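PDB 6VAP: thioesterase from Streptomyces sp. WAC02707, which probably hydrolyses acyl thioesters as the type II editing enzyme of borrelidin biosynthesis, releasing unwanted acyl groups from the polyketide synthase carrier domains. Local coordinates for residues A[24-29]-A[90-95]; A[75-80]-A[101-106]; A[131-136]-A[209-214]; A[200-205]-A[227-232]. All blocks are in the same frame, centred on the assembly; numbering follows the deposited sequence.

Interaction 1 of 4, residues A[24-29]-A[90-95]; sequences APQLIC and QPVALF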
# COMPACT_ATOMS: atom_id res chain seq x y z
N ALA A 24 1.81 3.71 20.95
CA ALA A 24 0.92 3.39 19.85
C ALA A 24 1.60 2.42 18.88
O ALA A 24 2.76 2.62 18.51
CB ALA A 24 0.49 4.67 19.11
N PRO A 25 0.89 1.41 18.40
CA PRO A 25 1.43 0.64 17.28
C PRO A 25 1.50 1.53 16.05
O PRO A 25 0.74 2.49 15.93
CB PRO A 25 0.41 -0.48 17.08
CG PRO A 25 -0.43 -0.47 18.32
CD PRO A 25 -0.42 0.92 18.83
N GLN A 26 2.39 1.15 15.12
CA GLN A 26 2.63 1.91 13.90
C GLN A 26 1.92 1.26 12.71
O GLN A 26 1.87 0.04 12.58
CB GLN A 26 4.12 2.01 13.58
CG GLN A 26 4.86 3.07 14.37
CD GLN A 26 6.28 3.28 13.86
OE1 GLN A 26 6.80 2.46 13.11
NE2 GLN A 26 6.90 4.37 14.27
N LEU A 27 1.33 2.09 11.86
CA LEU A 27 0.69 1.64 10.63
C LEU A 27 1.31 2.42 9.47
O LEU A 27 1.21 3.66 9.41
CB LEU A 27 -0.82 1.84 10.68
CG LEU A 27 -1.50 1.56 9.32
CD1 LEU A 27 -1.50 0.10 9.03
CD2 LEU A 27 -2.91 2.12 9.26
N ILE A 28 1.99 1.71 8.59
CA ILE A 28 2.62 2.32 7.42
C ILE A 28 1.69 2.10 6.26
O ILE A 28 1.38 0.94 5.96
CB ILE A 28 4.00 1.71 7.15
CG1 ILE A 28 4.89 1.84 8.41
CG2 ILE A 28 4.68 2.41 5.96
CD1 ILE A 28 5.98 0.81 8.44
N CYS A 29 1.27 3.16 5.59
CA CYS A 29 0.24 3.12 4.55
C CYS A 29 0.83 3.49 3.21
O CYS A 29 1.41 4.58 3.07
CB CYS A 29 -0.90 4.09 4.91
SG CYS A 29 -1.71 3.61 6.44
N GLN A 90 8.30 -1.36 16.48
CA GLN A 90 7.30 -2.40 16.66
C GLN A 90 6.46 -2.11 17.90
O GLN A 90 6.95 -1.53 18.87
CB GLN A 90 8.00 -3.76 16.78
CG GLN A 90 8.91 -4.04 15.58
CD GLN A 90 9.67 -5.35 15.71
OE1 GLN A 90 9.13 -6.43 15.49
NE2 GLN A 90 10.95 -5.25 16.08
N PRO A 91 5.19 -2.52 17.91
CA PRO A 91 4.51 -3.26 16.85
C PRO A 91 4.21 -2.39 15.64
O PRO A 91 3.77 -1.25 15.81
CB PRO A 91 3.21 -3.73 17.51
CG PRO A 91 3.37 -3.44 19.02
CD PRO A 91 4.34 -2.31 19.09
N VAL A 92 4.46 -2.92 14.44
CA VAL A 92 4.27 -2.18 13.19
C VAL A 92 3.49 -3.05 12.22
O VAL A 92 3.71 -4.26 12.11
CB VAL A 92 5.63 -1.76 12.58
CG1 VAL A 92 6.51 -2.98 12.34
CG2 VAL A 92 5.43 -0.97 11.31
N ALA A 93 2.56 -2.42 11.50
CA ALA A 93 1.78 -3.08 10.48
C ALA A 93 1.84 -2.25 9.20
O ALA A 93 2.09 -1.04 9.23
CB ALA A 93 0.32 -3.28 10.91
N LEU A 94 1.62 -2.92 8.07
CA LEU A 94 1.62 -2.28 6.76
C LEU A 94 0.26 -2.42 6.09
O LEU A 94 -0.38 -3.47 6.18
CB LEU A 94 2.69 -2.88 5.87
CG LEU A 94 4.04 -3.22 6.53
CD1 LEU A 94 4.93 -3.92 5.57
CD2 LEU A 94 4.69 -1.95 7.06
N PHE A 95 -0.18 -1.35 5.41
CA PHE A 95 -1.42 -1.35 4.65
C PHE A 95 -1.12 -0.77 3.28
O PHE A 95 -0.57 0.34 3.17
CB PHE A 95 -2.51 -0.54 5.35
CG PHE A 95 -3.80 -0.50 4.59
CD1 PHE A 95 -3.99 0.41 3.58
CD2 PHE A 95 -4.84 -1.38 4.91
CE1 PHE A 95 -5.21 0.42 2.85
CE2 PHE A 95 -6.01 -1.37 4.22
CZ PHE A 95 -6.18 -0.48 3.16

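Interaction 2 of 4, residues A[75-80]-A[101-106]; sequences ELANQL and ATLAFE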
# COMPACT_ATOMS: atom_id res chain seq x y z
N GLU A 75 12.58 -0.50 -6.71
CA GLU A 75 13.30 0.75 -6.48
C GLU A 75 12.57 1.59 -5.45
O GLU A 75 13.20 2.17 -4.56
CB GLU A 75 13.47 1.53 -7.78
CG GLU A 75 14.51 0.92 -8.72
CD GLU A 75 14.34 1.38 -10.15
OE1 GLU A 75 14.81 0.67 -11.07
OE2 GLU A 75 13.72 2.45 -10.36
N LEU A 76 11.24 1.68 -5.56
CA LEU A 76 10.46 2.32 -4.50
C LEU A 76 10.78 1.72 -3.14
O LEU A 76 11.03 2.44 -2.17
CB LEU A 76 8.95 2.21 -4.79
CG LEU A 76 8.35 3.35 -5.62
CD1 LEU A 76 7.03 2.87 -6.25
CD2 LEU A 76 8.14 4.57 -4.81
N ALA A 77 10.73 0.40 -3.05
CA ALA A 77 11.03 -0.28 -1.79
C ALA A 77 12.47 -0.06 -1.32
O ALA A 77 12.72 0.22 -0.14
CB ALA A 77 10.78 -1.78 -1.94
N ASN A 78 13.44 -0.23 -2.21
CA ASN A 78 14.82 -0.11 -1.81
C ASN A 78 15.12 1.29 -1.30
O ASN A 78 15.88 1.45 -0.35
CB ASN A 78 15.70 -0.47 -2.99
CG ASN A 78 15.79 -1.96 -3.22
OD1 ASN A 78 15.53 -2.76 -2.32
ND2 ASN A 78 16.16 -2.35 -4.45
N GLN A 79 14.57 2.32 -1.94
CA GLN A 79 14.76 3.68 -1.46
C GLN A 79 13.96 3.93 -0.17
O GLN A 79 14.41 4.65 0.73
CB GLN A 79 14.33 4.69 -2.54
CG GLN A 79 15.30 4.78 -3.70
CD GLN A 79 15.06 6.00 -4.56
OE1 GLN A 79 14.74 7.07 -4.06
NE2 GLN A 79 15.21 5.85 -5.85
N LEU A 80 12.76 3.35 -0.08
CA LEU A 80 11.89 3.66 1.04
C LEU A 80 12.30 2.91 2.30
O LEU A 80 12.12 3.43 3.40
CB LEU A 80 10.45 3.32 0.66
CG LEU A 80 9.40 3.38 1.74
CD1 LEU A 80 9.34 4.79 2.36
CD2 LEU A 80 8.05 3.00 1.12
N ALA A 101 -0.23 -2.26 -2.35
CA ALA A 101 -0.22 -3.58 -1.72
C ALA A 101 1.04 -4.37 -2.10
O ALA A 101 1.64 -5.06 -1.28
CB ALA A 101 -1.49 -4.37 -2.10
N THR A 102 1.44 -4.27 -3.36
CA THR A 102 2.67 -4.94 -3.77
C THR A 102 3.88 -4.30 -3.10
O THR A 102 4.78 -4.99 -2.61
CB THR A 102 2.80 -4.91 -5.29
OG1 THR A 102 1.66 -5.53 -5.90
CG2 THR A 102 4.10 -5.65 -5.75
N LEU A 103 3.92 -2.97 -3.07
CA LEU A 103 4.97 -2.28 -2.34
C LEU A 103 4.98 -2.69 -0.88
O LEU A 103 6.05 -2.98 -0.33
CB LEU A 103 4.81 -0.78 -2.49
CG LEU A 103 5.84 0.08 -1.75
CD1 LEU A 103 7.27 -0.32 -2.13
CD2 LEU A 103 5.60 1.53 -2.06
N ALA A 104 3.80 -2.76 -0.25
CA ALA A 104 3.72 -3.17 1.15
C ALA A 104 4.28 -4.56 1.34
O ALA A 104 4.94 -4.82 2.35
CB ALA A 104 2.29 -3.11 1.67
N PHE A 105 4.01 -5.46 0.39
CA PHE A 105 4.51 -6.82 0.50
C PHE A 105 6.02 -6.85 0.38
O PHE A 105 6.68 -7.62 1.06
CB PHE A 105 3.87 -7.69 -0.56
CG PHE A 105 4.62 -8.98 -0.82
CD1 PHE A 105 4.49 -10.08 0.03
CD2 PHE A 105 5.41 -9.10 -1.92
CE1 PHE A 105 5.15 -11.25 -0.22
CE2 PHE A 105 6.08 -10.27 -2.18
CZ PHE A 105 5.95 -11.35 -1.33
N GLU A 106 6.57 -6.07 -0.55
CA GLU A 106 8.01 -6.00 -0.74
C GLU A 106 8.69 -5.40 0.48
O GLU A 106 9.76 -5.87 0.88
CB GLU A 106 8.31 -5.19 -2.00
CG GLU A 106 8.02 -5.92 -3.30
CD GLU A 106 8.92 -7.16 -3.45
OE1 GLU A 106 9.98 -7.18 -2.81
OE2 GLU A 106 8.54 -8.07 -4.19

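Interaction 3 of 4, residues A[131-136]-A[209-214]; sequences RQRTGG and PVEARA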
# COMPACT_ATOMS: atom_id res chain seq x y z
N ARG A 131 0.69 -14.00 -8.50
CA ARG A 131 -0.35 -13.98 -9.53
C ARG A 131 -0.41 -12.65 -10.26
O ARG A 131 -1.42 -12.33 -10.89
CB ARG A 131 -1.70 -14.33 -8.90
CG ARG A 131 -1.82 -15.75 -8.41
CD ARG A 131 -1.61 -16.77 -9.53
NE ARG A 131 -2.35 -16.42 -10.73
CZ ARG A 131 -3.59 -16.81 -11.00
NH1 ARG A 131 -4.24 -17.59 -10.15
NH2 ARG A 131 -4.18 -16.41 -12.13
N GLN A 132 0.66 -11.87 -10.21
CA GLN A 132 0.78 -10.66 -11.01
C GLN A 132 0.36 -10.90 -12.46
O GLN A 132 0.86 -11.82 -13.12
CB GLN A 132 2.24 -10.15 -10.97
CG GLN A 132 2.60 -9.10 -11.98
CD GLN A 132 2.08 -7.73 -11.59
OE1 GLN A 132 1.63 -7.55 -10.46
NE2 GLN A 132 2.17 -6.77 -12.49
N ARG A 133 -0.53 -10.04 -12.96
CA ARG A 133 -0.98 -10.12 -14.35
C ARG A 133 0.07 -9.51 -15.26
O ARG A 133 0.43 -8.34 -15.13
CB ARG A 133 -2.31 -9.37 -14.52
CG ARG A 133 -3.44 -9.92 -13.69
CD ARG A 133 -4.79 -9.47 -14.23
NE ARG A 133 -5.89 -9.97 -13.41
CZ ARG A 133 -7.15 -9.62 -13.56
NH1 ARG A 133 -7.48 -8.78 -14.53
NH2 ARG A 133 -8.04 -10.11 -12.74
N THR A 134 0.55 -10.30 -16.22
CA THR A 134 1.52 -9.83 -17.19
C THR A 134 0.81 -9.14 -18.35
O THR A 134 -0.36 -9.42 -18.66
CB THR A 134 2.34 -11.00 -17.73
OG1 THR A 134 1.48 -11.94 -18.39
CG2 THR A 134 3.07 -11.71 -16.59
N GLY A 135 1.53 -8.22 -18.99
CA GLY A 135 1.05 -7.61 -20.21
C GLY A 135 0.22 -6.36 -20.07
O GLY A 135 -0.47 -5.99 -21.03
N GLY A 136 0.25 -5.70 -18.91
CA GLY A 136 -0.43 -4.42 -18.77
C GLY A 136 0.25 -3.34 -19.60
O GLY A 136 1.47 -3.33 -19.75
N PRO A 209 -11.16 -13.66 -7.35
CA PRO A 209 -11.11 -14.29 -6.02
C PRO A 209 -9.88 -15.15 -5.81
O PRO A 209 -9.27 -15.11 -4.74
CB PRO A 209 -12.41 -15.12 -5.96
CG PRO A 209 -13.31 -14.49 -6.95
CD PRO A 209 -12.45 -13.91 -8.04
N VAL A 210 -9.50 -15.94 -6.82
CA VAL A 210 -8.33 -16.79 -6.66
C VAL A 210 -7.08 -15.93 -6.54
O VAL A 210 -6.16 -16.24 -5.77
CB VAL A 210 -8.24 -17.80 -7.82
CG1 VAL A 210 -6.84 -18.40 -7.92
CG2 VAL A 210 -9.28 -18.86 -7.67
N GLU A 211 -7.02 -14.84 -7.30
CA GLU A 211 -5.85 -13.96 -7.25
C GLU A 211 -5.68 -13.37 -5.86
O GLU A 211 -4.55 -13.27 -5.33
CB GLU A 211 -5.96 -12.85 -8.30
CG GLU A 211 -5.63 -13.32 -9.70
CD GLU A 211 -5.93 -12.28 -10.75
OE1 GLU A 211 -6.79 -11.41 -10.51
OE2 GLU A 211 -5.30 -12.31 -11.81
N ALA A 212 -6.82 -13.04 -5.22
CA ALA A 212 -6.76 -12.48 -3.89
C ALA A 212 -6.44 -13.56 -2.87
O ALA A 212 -5.61 -13.37 -2.00
CB ALA A 212 -8.06 -11.78 -3.54
N ARG A 213 -7.09 -14.71 -2.98
CA ARG A 213 -6.85 -15.80 -2.05
C ARG A 213 -5.39 -16.26 -2.14
O ARG A 213 -4.86 -16.79 -1.16
CB ARG A 213 -7.85 -16.95 -2.35
CG ARG A 213 -7.65 -18.21 -1.52
CD ARG A 213 -8.15 -18.02 -0.10
NE ARG A 213 -9.57 -17.69 -0.05
CZ ARG A 213 -10.28 -17.60 1.07
NH1 ARG A 213 -9.70 -17.82 2.24
NH2 ARG A 213 -11.57 -17.29 1.02
N ALA A 214 -4.74 -16.09 -3.29
CA ALA A 214 -3.38 -16.59 -3.44
C ALA A 214 -2.43 -15.86 -2.51
O ALA A 214 -1.33 -16.35 -2.27
CB ALA A 214 -2.93 -16.45 -4.88
O HOH W 1 -3.03 -13.43 -12.51

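Interaction 4 of 4, residues A[200-205]-A[227-232]; sequences TGDDDP and TFAGGH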
# COMPACT_ATOMS: atom_id res chain seq x y z
N THR A 200 -10.74 -7.21 -0.76
CA THR A 200 -11.01 -7.11 -2.19
C THR A 200 -12.47 -6.75 -2.41
O THR A 200 -13.32 -6.98 -1.55
CB THR A 200 -10.60 -8.43 -2.89
OG1 THR A 200 -10.59 -8.23 -4.31
CG2 THR A 200 -11.56 -9.57 -2.51
N GLY A 201 -12.76 -6.18 -3.56
CA GLY A 201 -14.12 -5.94 -3.97
C GLY A 201 -14.64 -7.09 -4.80
O GLY A 201 -13.92 -7.73 -5.53
N ASP A 202 -15.94 -7.36 -4.69
CA ASP A 202 -16.55 -8.49 -5.38
C ASP A 202 -16.81 -8.22 -6.85
O ASP A 202 -17.25 -9.13 -7.58
CB ASP A 202 -17.85 -8.91 -4.68
CG ASP A 202 -18.92 -7.83 -4.73
OD1 ASP A 202 -18.67 -6.71 -5.21
OD2 ASP A 202 -20.03 -8.10 -4.23
N ASP A 203 -16.57 -6.99 -7.32
CA ASP A 203 -16.83 -6.61 -8.71
C ASP A 203 -15.64 -5.86 -9.29
O ASP A 203 -15.74 -4.77 -9.83
CB ASP A 203 -18.09 -5.74 -8.82
CG ASP A 203 -18.63 -5.66 -10.28
OD1 ASP A 203 -18.18 -6.43 -11.14
OD2 ASP A 203 -19.49 -4.82 -10.57
N ASP A 204 -14.48 -6.45 -9.13
CA ASP A 204 -13.22 -5.83 -9.50
C ASP A 204 -12.60 -6.61 -10.64
O ASP A 204 -12.06 -7.70 -10.42
CB ASP A 204 -12.27 -5.82 -8.30
CG ASP A 204 -10.97 -5.08 -8.60
OD1 ASP A 204 -10.75 -4.72 -9.78
OD2 ASP A 204 -10.17 -4.88 -7.66
N PRO A 205 -12.66 -6.12 -11.88
CA PRO A 205 -12.10 -6.89 -13.01
C PRO A 205 -10.61 -7.17 -12.88
O PRO A 205 -10.10 -8.06 -13.57
CB PRO A 205 -12.41 -6.02 -14.25
CG PRO A 205 -13.53 -5.15 -13.81
CD PRO A 205 -13.34 -4.90 -12.33
N THR A 227 -14.16 -9.87 1.59
CA THR A 227 -14.69 -9.35 0.33
C THR A 227 -15.74 -8.31 0.64
O THR A 227 -16.55 -8.46 1.56
CB THR A 227 -15.29 -10.50 -0.52
OG1 THR A 227 -14.29 -11.53 -0.64
CG2 THR A 227 -15.72 -10.01 -1.83
N PHE A 228 -15.77 -7.27 -0.18
CA PHE A 228 -16.69 -6.16 -0.02
C PHE A 228 -17.48 -5.91 -1.31
O PHE A 228 -16.98 -6.15 -2.42
CB PHE A 228 -15.93 -4.89 0.36
CG PHE A 228 -15.08 -5.05 1.59
CD1 PHE A 228 -13.85 -5.68 1.52
CD2 PHE A 228 -15.54 -4.57 2.85
CE1 PHE A 228 -13.07 -5.84 2.70
CE2 PHE A 228 -14.77 -4.67 3.95
CZ PHE A 228 -13.50 -5.33 3.89
N ALA A 229 -18.72 -5.44 -1.15
CA ALA A 229 -19.53 -5.07 -2.31
C ALA A 229 -18.92 -3.83 -2.95
O ALA A 229 -18.99 -2.73 -2.41
CB ALA A 229 -20.99 -4.85 -1.90
N GLY A 230 -18.29 -4.01 -4.10
CA GLY A 230 -17.77 -2.91 -4.87
C GLY A 230 -16.61 -3.37 -5.73
O GLY A 230 -16.29 -4.57 -5.83
N GLY A 231 -15.99 -2.39 -6.37
CA GLY A 231 -14.91 -2.62 -7.32
C GLY A 231 -13.57 -2.25 -6.76
O GLY A 231 -13.36 -2.38 -5.55
N HIS A 232 -12.66 -1.80 -7.62
CA HIS A 232 -11.26 -1.62 -7.26
C HIS A 232 -11.09 -0.61 -6.13
O HIS A 232 -10.13 -0.71 -5.36
CB HIS A 232 -10.46 -1.14 -8.47
CG HIS A 232 -8.98 -1.32 -8.33
ND1 HIS A 232 -8.38 -2.57 -8.28
CD2 HIS A 232 -7.99 -0.41 -8.22
CE1 HIS A 232 -7.07 -2.41 -8.18
NE2 HIS A 232 -6.81 -1.12 -8.13

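Interaction 1 of 4, residues A[24-29]-A[90-95]
Strands 26-30 and 92-97 lie next to each other, in parallel, at the middle of the sheet of the alpha/beta-hydrolase fold, and this contact is their in-register ladder. The short strand axes come within 4.6 Å. Gln26 and Ile28 turn their peptide groups to the second strand: Gln26 N donates to Pro91 O, Ala93 N to Gln26 O, Ile28 N to Ala93 O and Phe95 N to Ile28 O. The first and third are nearly straight (N-H...O 171° and 170°). Leu27 and Cys29 instead form their backbone hydrogen bonds with strand 52-56, so strand 26-30 is held along both edges.

Ile28 carries the side-chain packing on the face it shares with Gln26, Val92 and Leu94. Its CB sits 3.7 Å from Leu94 CD2. From there CG1 leaves anti to the carbonyl carbon (chi1 -56°) and passes 4.0 Å from the same Leu94 CD2. Beyond it CD1 ends in a tight cleft between two methyls, with Val92 CG2 at 3.4 Å on an obliquely crossing side chain. The amide of Gln26 finds its partners outside the two strands, its OE1 accepting from His89 N and its NE2 donating to Arg87 O. On the other face Leu27 runs alongside Phe95, its CD1 3.9 Å from Phe95 CB, while the Phe95 ring turns to helix 239-250, touching Ile242 and Ile246. The tightest carbon pair in the ladder is Ile28 CD1 against Leu94 CD2, at 3.3 Å.

Interaction 2 of 4, residues A[75-80]-A[101-106]
No ring or other flat group takes part across this helix-helix interface of the alpha/beta-hydrolase fold; those on helix 99-113 find partners elsewhere. The Phe105 ring meets that of His218 with planes about 80° apart, and the Glu106 carboxylate is engaged by Tyr184 OH at OE2 and by the salt bridge from Arg110 NH1 at OE1. What joins segments 75-80 and 101-106 is therefore aliphatic. The short axes approach to 9.5 Å and cross at -49°. Ala77 and Leu103 are the nearest CA pair, at 6.4 Å.

Leu103 is the main bridging side chain. With CG anti to the backbone N (chi1 179°) it reaches straight out from its helix, and its two methyls divide the work. CD1 lies against the turn at Ala77, 3.8 Å from Ala77 CB, and also meets Leu76 CB at 4.0 Å. Leu103 CD2 meets Leu80 CD2 at 4.3 Å, one turn further along helix 73-87. One helical turn on from Leu103, only the aliphatic root of Glu106 contributes, its CB 4.2 Å from Ala77 CB.

All five touching residues are buried. Leu30 of strand 26-30 touches both Leu80 and Leu103; outside the contact, Asn78 OD1 accepts a hydrogen bond from Arg110 NH2. The closest approach of the two segments is to backbone: Leu103 CD1 stands 3.7 Å from Ala77 N.

Interaction 3 of 4, residues A[131-136]-A[209-214]
Glu211, on the short helix 209-213, accepts hydrogen bonds from the loop 131-136 and its surroundings. Arg133, extended from CG to NE, presents the side of its guanidinium, and each carboxylate oxygen takes one N-H: NE donates to Glu211 OE2 at 2.9 Å, and NH2 to Glu211 OE1 at the same length. Both oxygens use their syn lone pairs and lie close to the guanidinium plane, although the two flat groups are turned 37° apart.

Neither oxygen stops there. OE1 also accepts from the backbone N of Thr208, just before the helix. Glu211 OE2 accepts a hydrogen bond from a water at 2.6 Å, and the same water donates to Arg131 O at 2.5 Å, closing a bridge from the carboxylate to the loop backbone. Arg131 NH2 donates to this water only weakly. The Arg131 guanidinium, reached through bends at chi2 and chi3, has Glu211 CG over the centre of one face, 4.2 Å above the plane. Val210 CG1 lies at its edge, 3.5 Å from Arg131 NH1, while Arg131 CG rests 3.8 Å from Ala214 CB. With two cationic groups nearby, Glu211 is probably ionised.

Arg133 NH1 is satisfied by Pro205 O, next to Asp204, the presumed triad acid. Arg133 thus joins the loop after strand 120-124 to helix 209-213 by a salt bridge and to the turn of Asp204 by a hydrogen bond, near the presumed triad of an alpha/beta hydrolase.

Interaction 4 of 4, residues A[200-205]-A[227-232]
Backbone hydrogen bonds come first: strands 196-201 and 223-228, neighbours in the sheet through a beta-alpha-beta unit, end here in parallel. Phe228 N donates to Thr200 O and Asp202 N to Phe228 O, each nearly along the C=O axis. Past the strands the pairing goes on between the loops, where Asp203 N reaches Gly230 O at 2.9 Å from above the carbonyl plane. Gly201 passes close to this turn, its CA 3.2 Å from Gly230 O, where a side chain would clash.

Side chain to backbone, Asp202 turns its carboxylate into the crowded position between N and carbonyl carbon (chi1 64°), so that OD1 receives Gly230 N at 2.9 Å, from above the carboxylate plane. Packing is lighter: Thr227 CG2 meets Asp202 CB at 3.7 Å, and Thr200 O lies at the Phe228 ring edge, 3.4 Å from CD1.

Side chain to side chain, His232 ND1 donates to Asp204 OD2 at 3.0 Å. Asp204 OD2 receives it on its syn lone pair and lies near the His232 ring plane, with ring and carboxylate planes 78° apart. Asp204 OD1 accepts from Met206 N, a second bond that would restrain the carboxylate's rotation. His232 NE2 is hydrogen-bonded to Ser98 OG, so the line Asp204, His232, Ser98 fits a Ser-His-Asp charge relay; the carboxylate would hold the proton on ND1 and make NE2 a better base toward the serine.

Overall arrangement
The four contacts follow the alpha/beta-hydrolase architecture from core to active site. Interactions 1 and 2 touch: Leu94 CD1 of the sheet packs 3.3 Å from Ala104 O, and strand 92-97 runs through the elbow at Ser98, the probable nucleophile, into helix 99-113. Interactions 3 and 4 touch as well, where Ala212 CB of the short helix packs 4.2 Å from Thr200 CB of the sheet. The centres of interactions 1 and 2 lie about 25 and 24 Å from that of interaction 4, yet interactions 1 and 4 belong to the same sheet. Ser98 joins the halves: it follows the strand of interaction 1, precedes the helix of interaction 2, and meets the histidine of interaction 4.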